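Local coordinates for protein putative activator of HSP90 (Plasmodium falciparum, PDB 3N72) that probably binds the chaperone Hsp90 and stimulates its ATPase activity, the part seen here being its N-terminal domain, at residues 29-34 with 51-56; 72-77 with 94-99; 99-104 with 144-149; 109-114 with 136-141. One frame throughout, in Å; residues are numbered along the deposited sequence.

Contact 1: 29-34 with 51-56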
loop_
_atom_site.group_PDB
_atom_site.type_symbol
_atom_site.label_atom_id
_atom_site.label_comp_id
_atom_site.label_asym_id
_atom_site.label_seq_id
_atom_site.Cartn_x
_atom_site.Cartn_y
_atom_site.Cartn_z
ATOM N N TYR B 29 17.271 5.330 -8.735
ATOM C CA TYR B 29 17.305 4.911 -10.132
ATOM C C TYR B 29 18.453 5.548 -10.852
ATOM O O TYR B 29 19.237 4.878 -11.565
ATOM C CB TYR B 29 15.997 5.319 -10.815
ATOM C CG TYR B 29 15.871 4.990 -12.280
ATOM C CD1 TYR B 29 15.262 3.796 -12.693
ATOM C CD2 TYR B 29 16.304 5.874 -13.251
ATOM C CE1 TYR B 29 15.107 3.499 -14.017
ATOM C CE2 TYR B 29 16.156 5.578 -14.604
ATOM C CZ TYR B 29 15.549 4.383 -14.971
ATOM O OH TYR B 29 15.377 4.062 -16.294
ATOM N N ILE B 30 18.537 6.867 -10.706
ATOM C CA ILE B 30 19.597 7.634 -11.394
ATOM C C ILE B 30 21.002 7.165 -10.906
ATOM O O ILE B 30 21.883 6.868 -11.709
ATOM C CB ILE B 30 19.362 9.155 -11.263
ATOM C CG1 ILE B 30 18.073 9.548 -12.039
ATOM C CG2 ILE B 30 20.601 9.946 -11.718
ATOM C CD1 ILE B 30 17.616 10.972 -11.790
ATOM N N LYS B 31 21.168 7.026 -9.606
ATOM C CA LYS B 31 22.427 6.485 -9.042
ATOM C C LYS B 31 22.763 5.067 -9.582
ATOM O O LYS B 31 23.888 4.815 -10.052
ATOM C CB LYS B 31 22.392 6.515 -7.511
ATOM C CG LYS B 31 22.452 7.913 -6.913
ATOM C CD LYS B 31 22.373 7.838 -5.394
ATOM C CE LYS B 31 22.191 9.209 -4.767
ATOM N NZ LYS B 31 21.608 9.078 -3.390
ATOM N N TYR B 32 21.777 4.171 -9.591
ATOM C CA TYR B 32 22.019 2.786 -9.990
ATOM C C TYR B 32 22.468 2.735 -11.435
ATOM O O TYR B 32 23.473 2.069 -11.764
ATOM C CB TYR B 32 20.739 1.936 -9.849
ATOM C CG TYR B 32 20.955 0.513 -10.339
ATOM C CD1 TYR B 32 21.513 -0.446 -9.502
ATOM C CD2 TYR B 32 20.661 0.148 -11.653
ATOM C CE1 TYR B 32 21.743 -1.735 -9.941
ATOM C CE2 TYR B 32 20.908 -1.150 -12.105
ATOM C CZ TYR B 32 21.437 -2.073 -11.234
ATOM O OH TYR B 32 21.666 -3.357 -11.675
ATOM N N ASN B 33 21.726 3.434 -12.301
ATOM C CA ASN B 33 21.968 3.370 -13.729
ATOM C C ASN B 33 23.309 3.947 -14.101
ATOM O O ASN B 33 24.094 3.306 -14.815
ATOM C CB ASN B 33 20.788 3.965 -14.513
ATOM C CG ASN B 33 19.668 2.970 -14.675
ATOM O OD1 ASN B 33 19.701 2.129 -15.592
ATOM N ND2 ASN B 33 18.683 3.020 -13.773
ATOM N N LEU B 34 23.626 5.115 -13.554
ATOM C CA LEU B 34 24.907 5.717 -13.897
ATOM C C LEU B 34 26.084 4.992 -13.236
ATOM O O LEU B 34 27.136 4.887 -13.841
ATOM C CB LEU B 34 24.911 7.213 -13.558
ATOM C CG LEU B 34 24.092 8.036 -14.566
ATOM C CD1 LEU B 34 23.816 9.456 -14.006
ATOM C CD2 LEU B 34 24.827 8.113 -15.951
ATOM N N LEU B 51 27.699 9.981 -7.054
ATOM C CA LEU B 51 26.543 10.638 -7.629
ATOM C C LEU B 51 25.725 11.451 -6.619
ATOM O O LEU B 51 25.160 10.890 -5.677
ATOM C CB LEU B 51 25.674 9.573 -8.285
ATOM C CG LEU B 51 26.300 9.070 -9.573
ATOM C CD1 LEU B 51 26.552 7.588 -9.539
ATOM C CD2 LEU B 51 25.429 9.490 -10.719
ATOM N N GLN B 52 25.662 12.762 -6.814
ATOM C CA GLN B 52 24.729 13.593 -6.045
ATOM C C GLN B 52 23.519 13.787 -6.948
ATOM O O GLN B 52 23.684 14.224 -8.097
ATOM C CB GLN B 52 25.291 14.987 -5.760
ATOM C CG GLN B 52 26.755 15.130 -5.435
ATOM C CD GLN B 52 27.172 16.593 -5.501
ATOM O OE1 GLN B 52 26.473 17.484 -4.976
ATOM N NE2 GLN B 52 28.298 16.857 -6.151
ATOM N N VAL B 53 22.319 13.483 -6.453
ATOM C CA VAL B 53 21.086 13.650 -7.249
ATOM C C VAL B 53 20.103 14.520 -6.478
ATOM O O VAL B 53 19.614 14.119 -5.415
ATOM C CB VAL B 53 20.449 12.279 -7.609
ATOM C CG1 VAL B 53 19.253 12.459 -8.582
ATOM C CG2 VAL B 53 21.473 11.389 -8.289
ATOM N N SER B 54 19.802 15.699 -7.014
ATOM C CA SER B 54 19.022 16.667 -6.269
ATOM C C SER B 54 17.871 17.142 -7.111
ATOM O O SER B 54 18.084 17.638 -8.210
ATOM C CB SER B 54 19.909 17.880 -5.887
ATOM O OG SER B 54 19.138 18.910 -5.259
ATOM N N GLY B 55 16.648 17.008 -6.587
ATOM C CA GLY B 55 15.475 17.515 -7.287
ATOM C C GLY B 55 14.204 16.842 -6.810
ATOM O O GLY B 55 14.022 16.613 -5.591
ATOM N N ASN B 56 13.284 16.586 -7.734
ATOM C CA ASN B 56 11.975 16.053 -7.352
ATOM C C ASN B 56 11.363 15.186 -8.438
ATOM O O ASN B 56 11.686 15.345 -9.574
ATOM C CB ASN B 56 11.002 17.213 -7.034
ATOM C CG ASN B 56 10.752 18.135 -8.227
ATOM O OD1 ASN B 56 9.921 17.861 -9.088
ATOM N ND2 ASN B 56 11.442 19.257 -8.251
#

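Contact 2: 72-77 with 94-99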
loop_
_atom_site.group_PDB
_atom_site.type_symbol
_atom_site.label_atom_id
_atom_site.label_comp_id
_atom_site.label_asym_id
_atom_site.label_seq_id
_atom_site.Cartn_x
_atom_site.Cartn_y
_atom_site.Cartn_z
ATOM N N TYR B 72 15.842 17.164 -12.129
ATOM C CA TYR B 72 17.061 16.807 -11.354
ATOM C C TYR B 72 18.286 17.554 -11.827
ATOM O O TYR B 72 18.454 17.832 -13.031
ATOM C CB TYR B 72 17.351 15.272 -11.338
ATOM C CG TYR B 72 16.417 14.584 -10.425
ATOM C CD1 TYR B 72 15.178 14.084 -10.906
ATOM C CD2 TYR B 72 16.667 14.547 -9.064
ATOM C CE1 TYR B 72 14.260 13.524 -10.039
ATOM C CE2 TYR B 72 15.736 14.015 -8.181
ATOM C CZ TYR B 72 14.536 13.503 -8.692
ATOM O OH TYR B 72 13.646 12.973 -7.816
ATOM N N ILE B 73 19.133 17.893 -10.854
ATOM C CA ILE B 73 20.530 18.199 -11.070
ATOM C C ILE B 73 21.272 16.911 -10.709
ATOM O O ILE B 73 21.062 16.353 -9.618
ATOM C CB ILE B 73 20.998 19.347 -10.145
ATOM C CG1 ILE B 73 20.226 20.638 -10.459
ATOM C CG2 ILE B 73 22.521 19.545 -10.260
ATOM C CD1 ILE B 73 19.896 21.458 -9.243
ATOM N N ILE B 74 22.100 16.412 -11.630
ATOM C CA ILE B 74 22.857 15.180 -11.379
ATOM C C ILE B 74 24.324 15.566 -11.490
ATOM O O ILE B 74 24.755 15.989 -12.546
ATOM C CB ILE B 74 22.523 14.081 -12.398
ATOM C CG1 ILE B 74 20.998 13.875 -12.478
ATOM C CG2 ILE B 74 23.247 12.760 -12.031
ATOM C CD1 ILE B 74 20.532 13.078 -13.695
ATOM N N LYS B 75 25.047 15.460 -10.383
ATOM C CA LYS B 75 26.471 15.844 -10.343
ATOM C C LYS B 75 27.281 14.685 -9.799
ATOM O O LYS B 75 27.020 14.179 -8.688
ATOM C CB LYS B 75 26.652 17.108 -9.502
ATOM C CG LYS B 75 28.111 17.610 -9.568
ATOM C CD LYS B 75 28.262 19.069 -9.245
ATOM C CE LYS B 75 29.758 19.503 -9.304
ATOM N NZ LYS B 75 30.279 19.454 -10.684
ATOM N N PHE B 76 28.267 14.248 -10.588
ATOM C CA PHE B 76 28.968 13.033 -10.287
ATOM C C PHE B 76 30.372 13.097 -10.832
ATOM O O PHE B 76 30.798 14.134 -11.332
ATOM C CB PHE B 76 28.216 11.781 -10.801
ATOM C CG PHE B 76 27.800 11.809 -12.275
ATOM C CD1 PHE B 76 28.364 10.903 -13.178
ATOM C CD2 PHE B 76 26.791 12.662 -12.737
ATOM C CE1 PHE B 76 27.955 10.853 -14.501
ATOM C CE2 PHE B 76 26.374 12.637 -14.084
ATOM C CZ PHE B 76 26.960 11.727 -14.964
ATOM N N GLU B 77 31.095 11.995 -10.708
ATOM C CA GLU B 77 32.464 11.960 -11.180
ATOM C C GLU B 77 32.672 10.859 -12.222
ATOM O O GLU B 77 31.954 9.878 -12.228
ATOM C CB GLU B 77 33.414 11.825 -10.001
ATOM C CG GLU B 77 33.310 13.084 -9.099
ATOM C CD GLU B 77 34.059 12.952 -7.752
ATOM O OE1 GLU B 77 34.504 11.838 -7.420
ATOM O OE2 GLU B 77 34.216 13.982 -7.036
ATOM N N VAL B 94 31.166 15.424 -13.860
ATOM C CA VAL B 94 30.093 15.496 -14.837
ATOM C C VAL B 94 28.913 16.153 -14.146
ATOM O O VAL B 94 28.556 15.787 -13.014
ATOM C CB VAL B 94 29.601 14.103 -15.316
ATOM C CG1 VAL B 94 28.649 14.273 -16.490
ATOM C CG2 VAL B 94 30.752 13.178 -15.693
ATOM N N GLU B 95 28.307 17.118 -14.830
ATOM C CA GLU B 95 27.146 17.809 -14.300
ATOM C C GLU B 95 26.047 17.846 -15.334
ATOM O O GLU B 95 26.251 18.319 -16.462
ATOM C CB GLU B 95 27.509 19.232 -13.894
ATOM C CG GLU B 95 26.320 20.024 -13.398
ATOM C CD GLU B 95 26.476 21.540 -13.568
ATOM O OE1 GLU B 95 26.884 22.029 -14.670
ATOM O OE2 GLU B 95 26.130 22.242 -12.600
ATOM N N ILE B 96 24.866 17.382 -14.936
ATOM C CA ILE B 96 23.693 17.499 -15.781
ATOM C C ILE B 96 22.776 18.451 -15.032
ATOM O O ILE B 96 22.140 18.066 -14.042
ATOM C CB ILE B 96 23.020 16.154 -16.009
ATOM C CG1 ILE B 96 24.055 15.141 -16.564
ATOM C CG2 ILE B 96 21.763 16.331 -16.867
ATOM C CD1 ILE B 96 23.502 13.732 -16.825
ATOM N N PRO B 97 22.757 19.715 -15.458
ATOM C CA PRO B 97 22.112 20.680 -14.571
ATOM C C PRO B 97 20.582 20.657 -14.657
ATOM O O PRO B 97 19.904 21.160 -13.749
ATOM C CB PRO B 97 22.679 22.014 -15.053
ATOM C CG PRO B 97 23.159 21.765 -16.411
ATOM C CD PRO B 97 23.609 20.368 -16.464
ATOM N N ASP B 98 20.050 20.047 -15.702
ATOM C CA ASP B 98 18.620 20.119 -15.958
ATOM C C ASP B 98 18.050 18.856 -16.580
ATOM O O ASP B 98 17.698 18.830 -17.756
ATOM C CB ASP B 98 18.311 21.325 -16.848
ATOM C CG ASP B 98 16.825 21.538 -17.037
ATOM O OD1 ASP B 98 16.050 21.262 -16.080
ATOM O OD2 ASP B 98 16.431 21.961 -18.146
ATOM N N PHE B 99 17.937 17.801 -15.795
ATOM C CA PHE B 99 17.349 16.563 -16.306
ATOM C C PHE B 99 15.878 16.570 -15.873
ATOM O O PHE B 99 15.583 16.364 -14.714
ATOM C CB PHE B 99 18.134 15.357 -15.739
ATOM C CG PHE B 99 17.632 14.029 -16.215
ATOM C CD1 PHE B 99 17.931 13.565 -17.486
ATOM C CD2 PHE B 99 16.825 13.262 -15.391
ATOM C CE1 PHE B 99 17.435 12.308 -17.914
ATOM C CE2 PHE B 99 16.332 12.062 -15.799
ATOM C CZ PHE B 99 16.620 11.571 -17.059
#

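Contact 3: 99-104 with 144-149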
loop_
_atom_site.group_PDB
_atom_site.type_symbol
_atom_site.label_atom_id
_atom_site.label_comp_id
_atom_site.label_asym_id
_atom_site.label_seq_id
_atom_site.Cartn_x
_atom_site.Cartn_y
_atom_site.Cartn_z
ATOM N N PHE B 99 17.937 17.801 -15.795
ATOM C CA PHE B 99 17.349 16.563 -16.306
ATOM C C PHE B 99 15.878 16.570 -15.873
ATOM O O PHE B 99 15.583 16.364 -14.714
ATOM C CB PHE B 99 18.134 15.357 -15.739
ATOM C CG PHE B 99 17.632 14.029 -16.215
ATOM C CD1 PHE B 99 17.931 13.565 -17.486
ATOM C CD2 PHE B 99 16.825 13.262 -15.391
ATOM C CE1 PHE B 99 17.435 12.308 -17.914
ATOM C CE2 PHE B 99 16.332 12.062 -15.799
ATOM C CZ PHE B 99 16.620 11.571 -17.059
ATOM N N SER B 100 14.956 16.794 -16.802
ATOM C CA SER B 100 13.588 17.103 -16.425
ATOM C C SER B 100 12.565 16.501 -17.381
ATOM O O SER B 100 12.907 16.032 -18.482
ATOM C CB SER B 100 13.418 18.622 -16.373
ATOM O OG SER B 100 13.381 19.169 -17.690
ATOM N N THR B 101 11.291 16.541 -16.985
ATOM C CA THR B 101 10.234 16.151 -17.933
ATOM C C THR B 101 10.423 16.828 -19.313
ATOM O O THR B 101 10.323 16.175 -20.364
ATOM C CB THR B 101 8.827 16.451 -17.367
ATOM O OG1 THR B 101 8.728 15.906 -16.053
ATOM C CG2 THR B 101 7.719 15.800 -18.244
ATOM N N PHE B 102 10.698 18.130 -19.303
ATOM C CA PHE B 102 10.802 18.939 -20.531
ATOM C C PHE B 102 12.059 18.572 -21.339
ATOM O O PHE B 102 11.984 18.349 -22.559
ATOM C CB PHE B 102 10.827 20.453 -20.194
ATOM C CG PHE B 102 9.877 20.876 -19.075
ATOM C CD1 PHE B 102 8.585 20.346 -18.978
ATOM C CD2 PHE B 102 10.278 21.844 -18.139
ATOM C CE1 PHE B 102 7.709 20.749 -17.936
ATOM C CE2 PHE B 102 9.429 22.264 -17.110
ATOM C CZ PHE B 102 8.133 21.713 -17.004
ATOM N N SER B 103 13.210 18.478 -20.673
ATOM C CA SER B 103 14.488 18.263 -21.387
ATOM C C SER B 103 14.652 16.811 -21.842
ATOM O O SER B 103 15.402 16.529 -22.782
ATOM C CB SER B 103 15.686 18.686 -20.541
ATOM O OG SER B 103 15.858 17.829 -19.418
ATOM N N LEU B 104 13.967 15.886 -21.170
ATOM C CA LEU B 104 14.031 14.486 -21.579
ATOM C C LEU B 104 13.252 14.256 -22.876
ATOM O O LEU B 104 13.662 13.450 -23.698
ATOM C CB LEU B 104 13.530 13.546 -20.480
ATOM C CG LEU B 104 13.600 12.040 -20.760
ATOM C CD1 LEU B 104 15.017 11.640 -21.168
ATOM C CD2 LEU B 104 13.206 11.267 -19.525
ATOM N N ASN B 144 15.170 5.994 -20.345
ATOM C CA ASN B 144 13.924 5.333 -19.890
ATOM C C ASN B 144 13.403 5.834 -18.538
ATOM O O ASN B 144 12.476 5.248 -17.956
ATOM C CB ASN B 144 14.104 3.807 -19.841
ATOM C CG ASN B 144 14.304 3.194 -21.206
ATOM O OD1 ASN B 144 14.114 3.847 -22.236
ATOM N ND2 ASN B 144 14.689 1.923 -21.223
ATOM N N PHE B 145 13.969 6.936 -18.047
ATOM C CA PHE B 145 13.622 7.414 -16.721
ATOM C C PHE B 145 12.117 7.593 -16.558
ATOM O O PHE B 145 11.557 7.147 -15.545
ATOM C CB PHE B 145 14.322 8.734 -16.398
ATOM C CG PHE B 145 13.996 9.250 -15.031
ATOM C CD1 PHE B 145 14.739 8.856 -13.944
ATOM C CD2 PHE B 145 12.907 10.095 -14.825
ATOM C CE1 PHE B 145 14.421 9.301 -12.645
ATOM C CE2 PHE B 145 12.593 10.569 -13.537
ATOM C CZ PHE B 145 13.329 10.168 -12.455
ATOM N N GLN B 146 11.485 8.264 -17.518
ATOM C CA GLN B 146 10.073 8.608 -17.395
ATOM C C GLN B 146 9.233 7.353 -17.454
ATOM O O GLN B 146 8.317 7.181 -16.643
ATOM C CB GLN B 146 9.626 9.572 -18.486
ATOM C CG GLN B 146 8.121 9.956 -18.360
ATOM C CD GLN B 146 7.715 11.016 -19.346
ATOM O OE1 GLN B 146 7.996 12.182 -19.151
ATOM N NE2 GLN B 146 7.084 10.610 -20.433
ATOM N N GLU B 147 9.529 6.477 -18.416
ATOM C CA GLU B 147 8.809 5.183 -18.449
ATOM C C GLU B 147 8.961 4.374 -17.164
ATOM O O GLU B 147 7.955 3.844 -16.628
ATOM C CB GLU B 147 9.141 4.370 -19.705
ATOM C CG GLU B 147 8.772 5.118 -20.998
ATOM C CD GLU B 147 7.342 5.683 -20.987
ATOM O OE1 GLU B 147 6.396 4.926 -20.645
ATOM O OE2 GLU B 147 7.164 6.890 -21.308
ATOM N N ASP B 148 10.180 4.300 -16.629
ATOM C CA ASP B 148 10.348 3.576 -15.372
ATOM C C ASP B 148 9.682 4.247 -14.181
ATOM O O ASP B 148 9.154 3.556 -13.279
ATOM C CB ASP B 148 11.816 3.219 -15.145
ATOM C CG ASP B 148 12.347 2.315 -16.249
ATOM O OD1 ASP B 148 11.554 1.550 -16.829
ATOM O OD2 ASP B 148 13.538 2.382 -16.559
ATOM N N LEU B 149 9.687 5.579 -14.170
ATOM C CA LEU B 149 8.955 6.330 -13.150
ATOM C C LEU B 149 7.457 5.964 -13.180
ATOM O O LEU B 149 6.826 5.747 -12.126
ATOM C CB LEU B 149 9.135 7.830 -13.358
ATOM C CG LEU B 149 8.283 8.726 -12.436
ATOM C CD1 LEU B 149 8.699 8.568 -10.981
ATOM C CD2 LEU B 149 8.448 10.193 -12.900
HETATM O O HOH W 1 9.765 13.259 -20.524
#

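Contact 4: 109-114 with 136-141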
loop_
_atom_site.group_PDB
_atom_site.type_symbol
_atom_site.label_atom_id
_atom_site.label_comp_id
_atom_site.label_asym_id
_atom_site.label_seq_id
_atom_site.Cartn_x
_atom_site.Cartn_y
_atom_site.Cartn_z
ATOM N N TYR B 109 19.105 17.910 -23.178
ATOM C CA TYR B 109 19.713 18.508 -21.987
ATOM C C TYR B 109 21.246 18.537 -22.071
ATOM O O TYR B 109 21.869 17.671 -22.724
ATOM C CB TYR B 109 19.252 17.795 -20.716
ATOM C CG TYR B 109 19.477 16.306 -20.690
ATOM C CD1 TYR B 109 20.676 15.769 -20.196
ATOM C CD2 TYR B 109 18.475 15.421 -21.103
ATOM C CE1 TYR B 109 20.883 14.392 -20.151
ATOM C CE2 TYR B 109 18.669 14.055 -21.061
ATOM C CZ TYR B 109 19.870 13.542 -20.594
ATOM O OH TYR B 109 20.023 12.173 -20.541
ATOM N N ALA B 110 21.842 19.535 -21.418
ATOM C CA ALA B 110 23.310 19.669 -21.328
ATOM C C ALA B 110 23.938 18.619 -20.420
ATOM O O ALA B 110 23.398 18.289 -19.365
ATOM C CB ALA B 110 23.695 21.064 -20.813
ATOM N N ILE B 111 25.104 18.132 -20.829
ATOM C CA ILE B 111 25.956 17.301 -19.979
ATOM C C ILE B 111 27.324 17.986 -20.008
ATOM O O ILE B 111 27.951 18.075 -21.060
ATOM C CB ILE B 111 26.041 15.833 -20.479
ATOM C CG1 ILE B 111 24.653 15.193 -20.527
ATOM C CG2 ILE B 111 26.930 14.979 -19.567
ATOM C CD1 ILE B 111 24.606 13.941 -21.355
ATOM N N ASN B 112 27.736 18.538 -18.870
ATOM C CA ASN B 112 28.988 19.275 -18.789
ATOM C C ASN B 112 30.032 18.402 -18.130
ATOM O O ASN B 112 29.870 18.016 -16.974
ATOM C CB ASN B 112 28.788 20.571 -18.016
ATOM C CG ASN B 112 27.718 21.457 -18.652
ATOM O OD1 ASN B 112 27.700 21.637 -19.882
ATOM N ND2 ASN B 112 26.802 21.975 -17.831
ATOM N N ILE B 113 31.101 18.104 -18.873
ATOM C CA ILE B 113 32.173 17.221 -18.392
ATOM C C ILE B 113 33.451 18.019 -18.254
ATOM O O ILE B 113 33.854 18.741 -19.186
ATOM C CB ILE B 113 32.390 15.991 -19.307
ATOM C CG1 ILE B 113 31.099 15.155 -19.368
ATOM C CG2 ILE B 113 33.544 15.115 -18.776
ATOM C CD1 ILE B 113 31.081 14.147 -20.493
ATOM N N GLU B 114 34.058 17.895 -17.076
ATOM C CA GLU B 114 35.332 18.566 -16.775
ATOM C C GLU B 114 36.434 17.576 -16.477
ATOM O O GLU B 114 36.169 16.450 -16.044
ATOM C CB GLU B 114 35.183 19.469 -15.563
ATOM C CG GLU B 114 34.072 20.535 -15.698
ATOM C CD GLU B 114 34.606 21.908 -16.044
ATOM O OE1 GLU B 114 35.527 22.000 -16.894
ATOM O OE2 GLU B 114 34.105 22.897 -15.452
ATOM N N GLU B 136 26.700 10.639 -25.360
ATOM C CA GLU B 136 25.676 9.817 -26.007
ATOM C C GLU B 136 25.274 8.646 -25.099
ATOM O O GLU B 136 24.083 8.362 -24.931
ATOM C CB GLU B 136 26.166 9.299 -27.371
ATOM C CG GLU B 136 26.067 10.318 -28.495
ATOM C CD GLU B 136 26.916 9.986 -29.732
ATOM O OE1 GLU B 136 27.625 8.945 -29.769
ATOM O OE2 GLU B 136 26.878 10.798 -30.680
ATOM N N LYS B 137 26.263 7.977 -24.499
ATOM C CA LYS B 137 25.994 6.778 -23.689
ATOM C C LYS B 137 25.298 7.130 -22.371
ATOM O O LYS B 137 24.448 6.360 -21.876
ATOM C CB LYS B 137 27.278 5.985 -23.436
ATOM C CG LYS B 137 27.943 5.490 -24.750
ATOM C CD LYS B 137 27.393 4.169 -25.271
ATOM C CE LYS B 137 27.602 4.047 -26.790
ATOM N NZ LYS B 137 26.429 4.608 -27.547
ATOM N N ILE B 138 25.667 8.275 -21.793
ATOM C CA ILE B 138 24.981 8.773 -20.578
ATOM C C ILE B 138 23.495 9.009 -20.881
ATOM O O ILE B 138 22.608 8.597 -20.093
ATOM C CB ILE B 138 25.670 10.043 -19.981
ATOM C CG1 ILE B 138 26.996 9.651 -19.297
ATOM C CG2 ILE B 138 24.770 10.752 -18.932
ATOM C CD1 ILE B 138 28.009 10.772 -19.192
ATOM N N LYS B 139 23.213 9.660 -22.008
ATOM C CA LYS B 139 21.809 9.925 -22.385
ATOM C C LYS B 139 21.042 8.622 -22.612
ATOM O O LYS B 139 19.884 8.480 -22.179
ATOM C CB LYS B 139 21.718 10.856 -23.615
ATOM C CG LYS B 139 22.115 12.301 -23.305
ATOM C CD LYS B 139 21.757 13.263 -24.412
ATOM C CE LYS B 139 21.999 14.698 -23.975
ATOM N NZ LYS B 139 21.604 15.676 -25.045
ATOM N N GLU B 140 21.694 7.655 -23.255
ATOM C CA GLU B 140 21.072 6.344 -23.471
ATOM C C GLU B 140 20.765 5.659 -22.133
ATOM O O GLU B 140 19.697 5.062 -21.965
ATOM C CB GLU B 140 21.983 5.473 -24.332
ATOM C CG GLU B 140 21.361 4.248 -24.904
ATOM C CD GLU B 140 22.370 3.386 -25.671
ATOM O OE1 GLU B 140 21.996 2.878 -26.751
ATOM O OE2 GLU B 140 23.533 3.212 -25.196
ATOM N N CYS B 141 21.713 5.753 -21.199
ATOM C CA CYS B 141 21.565 5.218 -19.853
ATOM C C CYS B 141 20.305 5.741 -19.159
ATOM O O CYS B 141 19.613 4.989 -18.471
ATOM C CB CYS B 141 22.785 5.585 -19.017
ATOM S SG CYS B 141 22.844 4.778 -17.414
HETATM O O HOH W 2 18.226 10.617 -21.751
#

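Contact 1: 29-34 with 51-56
Across from Leu-51 and Val-53, the meeting side of the helix segment 29-34 (Ile-30, Lys-31 and Leu-34) carries no flat group; the ring of Tyr-29 lies on another side. Asn-33 ND2 sits 3.4 Å above the centre of one face of that ring, and the rings of Trp-25 and Phe-145 also meet it. The same ND2 bonds Tyr-29 O at 2.9 Å from above its carbonyl plane, while Asn-33 N reaches this oxygen from the opposite face, so two donors from one residue grip it. This is a helix laid over a curved antiparallel sheet in the N-terminal domain of the AHA1 family, its axis 8.8 Å from that of strand 51-54 and at 150° to it. Ile-30 uses both branches: CG2, anti to its own N, meets Val-53 CG2 at 3.8 Å, and CD1 meets Val-53 CG1 at 3.9 Å. A beta-branched valine suits the strand, since its two methyls form a broad, short surface for the isoleucine. Leu-34 crosses Leu-51 at about a right angle, Leu-34 CD1 touching Leu-51 CD2 at 3.7 Å. Lys-31 slides past Leu-51 in the opposite direction; its CG packs against Leu-51 CB and Val-53 CG2, and CE passes 3.5 Å from Leu-51 O.

Contact 2: 72-77 with 94-99
Tyr-72 pairs with Phe-99, Ile-74 with Ile-96 and Phe-76 with Val-94 in an antiparallel beta hairpin of strands 65-82 and 87-100, with a beta bulge between the first two pairs. Backbone bonds come first. Each of these three hydrogen-bonded pairs is joined twice, as by Ile-96 N to Ile-74 O at 2.8 Å and its return bond. At the bulge strand 87-100 holds one residue more than its partner, and the chain turns a corner at Pro-97, whose ring nitrogen has no proton to give and so suits a place outside the regular pairing. Weaker CA-H...O contacts fill in, such as Ile-73 CA to Ile-96 O at 3.4 Å.

Apolar contacts gather on the face that carries Tyr-72, Ile-74, Phe-76, Val-94, Ile-96 and Phe-99, where helices 23-35 and 120-142 pack. Ile-74 CD1 crosses to Phe-99 CB at 3.9 Å. Lys-75 and Glu-95 form a non-hydrogen-bonded pair on the other face; Lys-75 NZ and Glu-95 OE2 stay 5.4 Å apart, too far to touch.

A CH-pi contact joins Phe-76 and Val-94. Phe-76 CG sits between its backbone N and carbonyl carbon (chi1 52°), which swings the ring over strand 94-96, so that Val-94 CB lies 3.6 Å from the ring centroid, 14° off its normal, while Ile-96 CD1 comes to the ring edge, 4.1 Å from Phe-76 CE2.

Contact 3: 99-104 with 144-149
Thr-101 and Gln-146 bring their CA atoms to 7.6 Å where the end of strand 87-100 and the start of helix 101-105 face the first turn of helix 145-161. Two phenylalanines make a T-shaped pair: the edge of Phe-99 points at a face of Phe-145, with planes at 85° and centroids 5.5 Å apart. The touching atom, Phe-99 CE2, stands over the rim of that face, 3.7 Å from Phe-145 CG, and Phe-99 CZ lies equally near Phe-145 CB. Both rings extend anti to their own N (chi1 -179° in each), which turns each ring toward the other segment. Leu-104 adds its CD2 methyl, 4.1 Å from Gln-146 CB. Farther out the contact turns polar: the long Gln-146 chain brings OE1 to a water that also donates to Thr-101 O at 3.0 Å, and OE1 accepts from Asn-68 ND2 as well. Thr-101 OG1 bonds Phe-70 N, leaving CG2 to face Gln-146. Small hydroxyl residues suit the strand-to-helix junction. Ser-103 N donates to Ser-100 OG at 3.1 Å, and Ser-100 N donates to Ser-103 OG at 3.0 Å, the reciprocal pair that defines a capping box at a helix N-terminus.

Contact 4: 109-114 with 136-141
The packing of helix 120-142 against the chain that leads into the sheet's edge strand 112-115 brings Tyr-109 and Ile-111 onto Lys-139 and Ile-138, in the helix-on-sheet layer of the Aha1 N-terminal domain. A cation-pi interaction marks this contact. Lys-139 runs past the Tyr-109 ring in the opposite direction, its chain extended beyond CG, and NZ stands 4.9 Å from the ring centroid, 8° off the normal. Its CE lies over the same face at 4.1 Å from the centroid, a CH-pi contact offset toward the rim. Lysine suits the place because its methylenes pack on apolar neighbours while the charge at the tip reaches backbone oxygens: NZ also bonds Asn-107 O, and two carbonyls probably help to stabilise the ammonium group. Ile-111 packs against the lysine stem, its CD1 lying 3.6 Å from Lys-139 CG and 4.0 Å from Ile-138 CG2; this branched residue thus serves both the lysine and the buried side of the helix. The phenol end of Tyr-109 reaches the helix through a water: in the plane of the ring at its edge, it lies 2.7 Å from Tyr-109 OH, and that water donates to Lys-139 O. The ring itself meets Phe-99 edge to face. At the other end of the residue, Lys-139 NZ donates to Tyr-109 O at 3.1 Å, in the carbonyl plane and on a lone pair.

All four contacts belong to one antiparallel sheet and the helices packed on it, within the Aha1 N-terminal domain. Contact 1 closes before contact 2 opens, and contact 2 before contact 3, whose loop encloses contact 4. The centres of contacts 1 and 2 are about 8 Å apart, and those of contacts 2 and 4 about 9 Å, because strands 44-62, 65-82, 87-100 and 112-115 are successive neighbours. Contacts 2 and 3 share Phe-99. Tyr-29 OH bonds Asp-148 between contacts 1 and 3, and Leu-34 touches Ile-138 between contacts 1 and 4. Helix 23-35, early in the chain, thus meets helices 120-142 and 145-161, late in it, over one sheet.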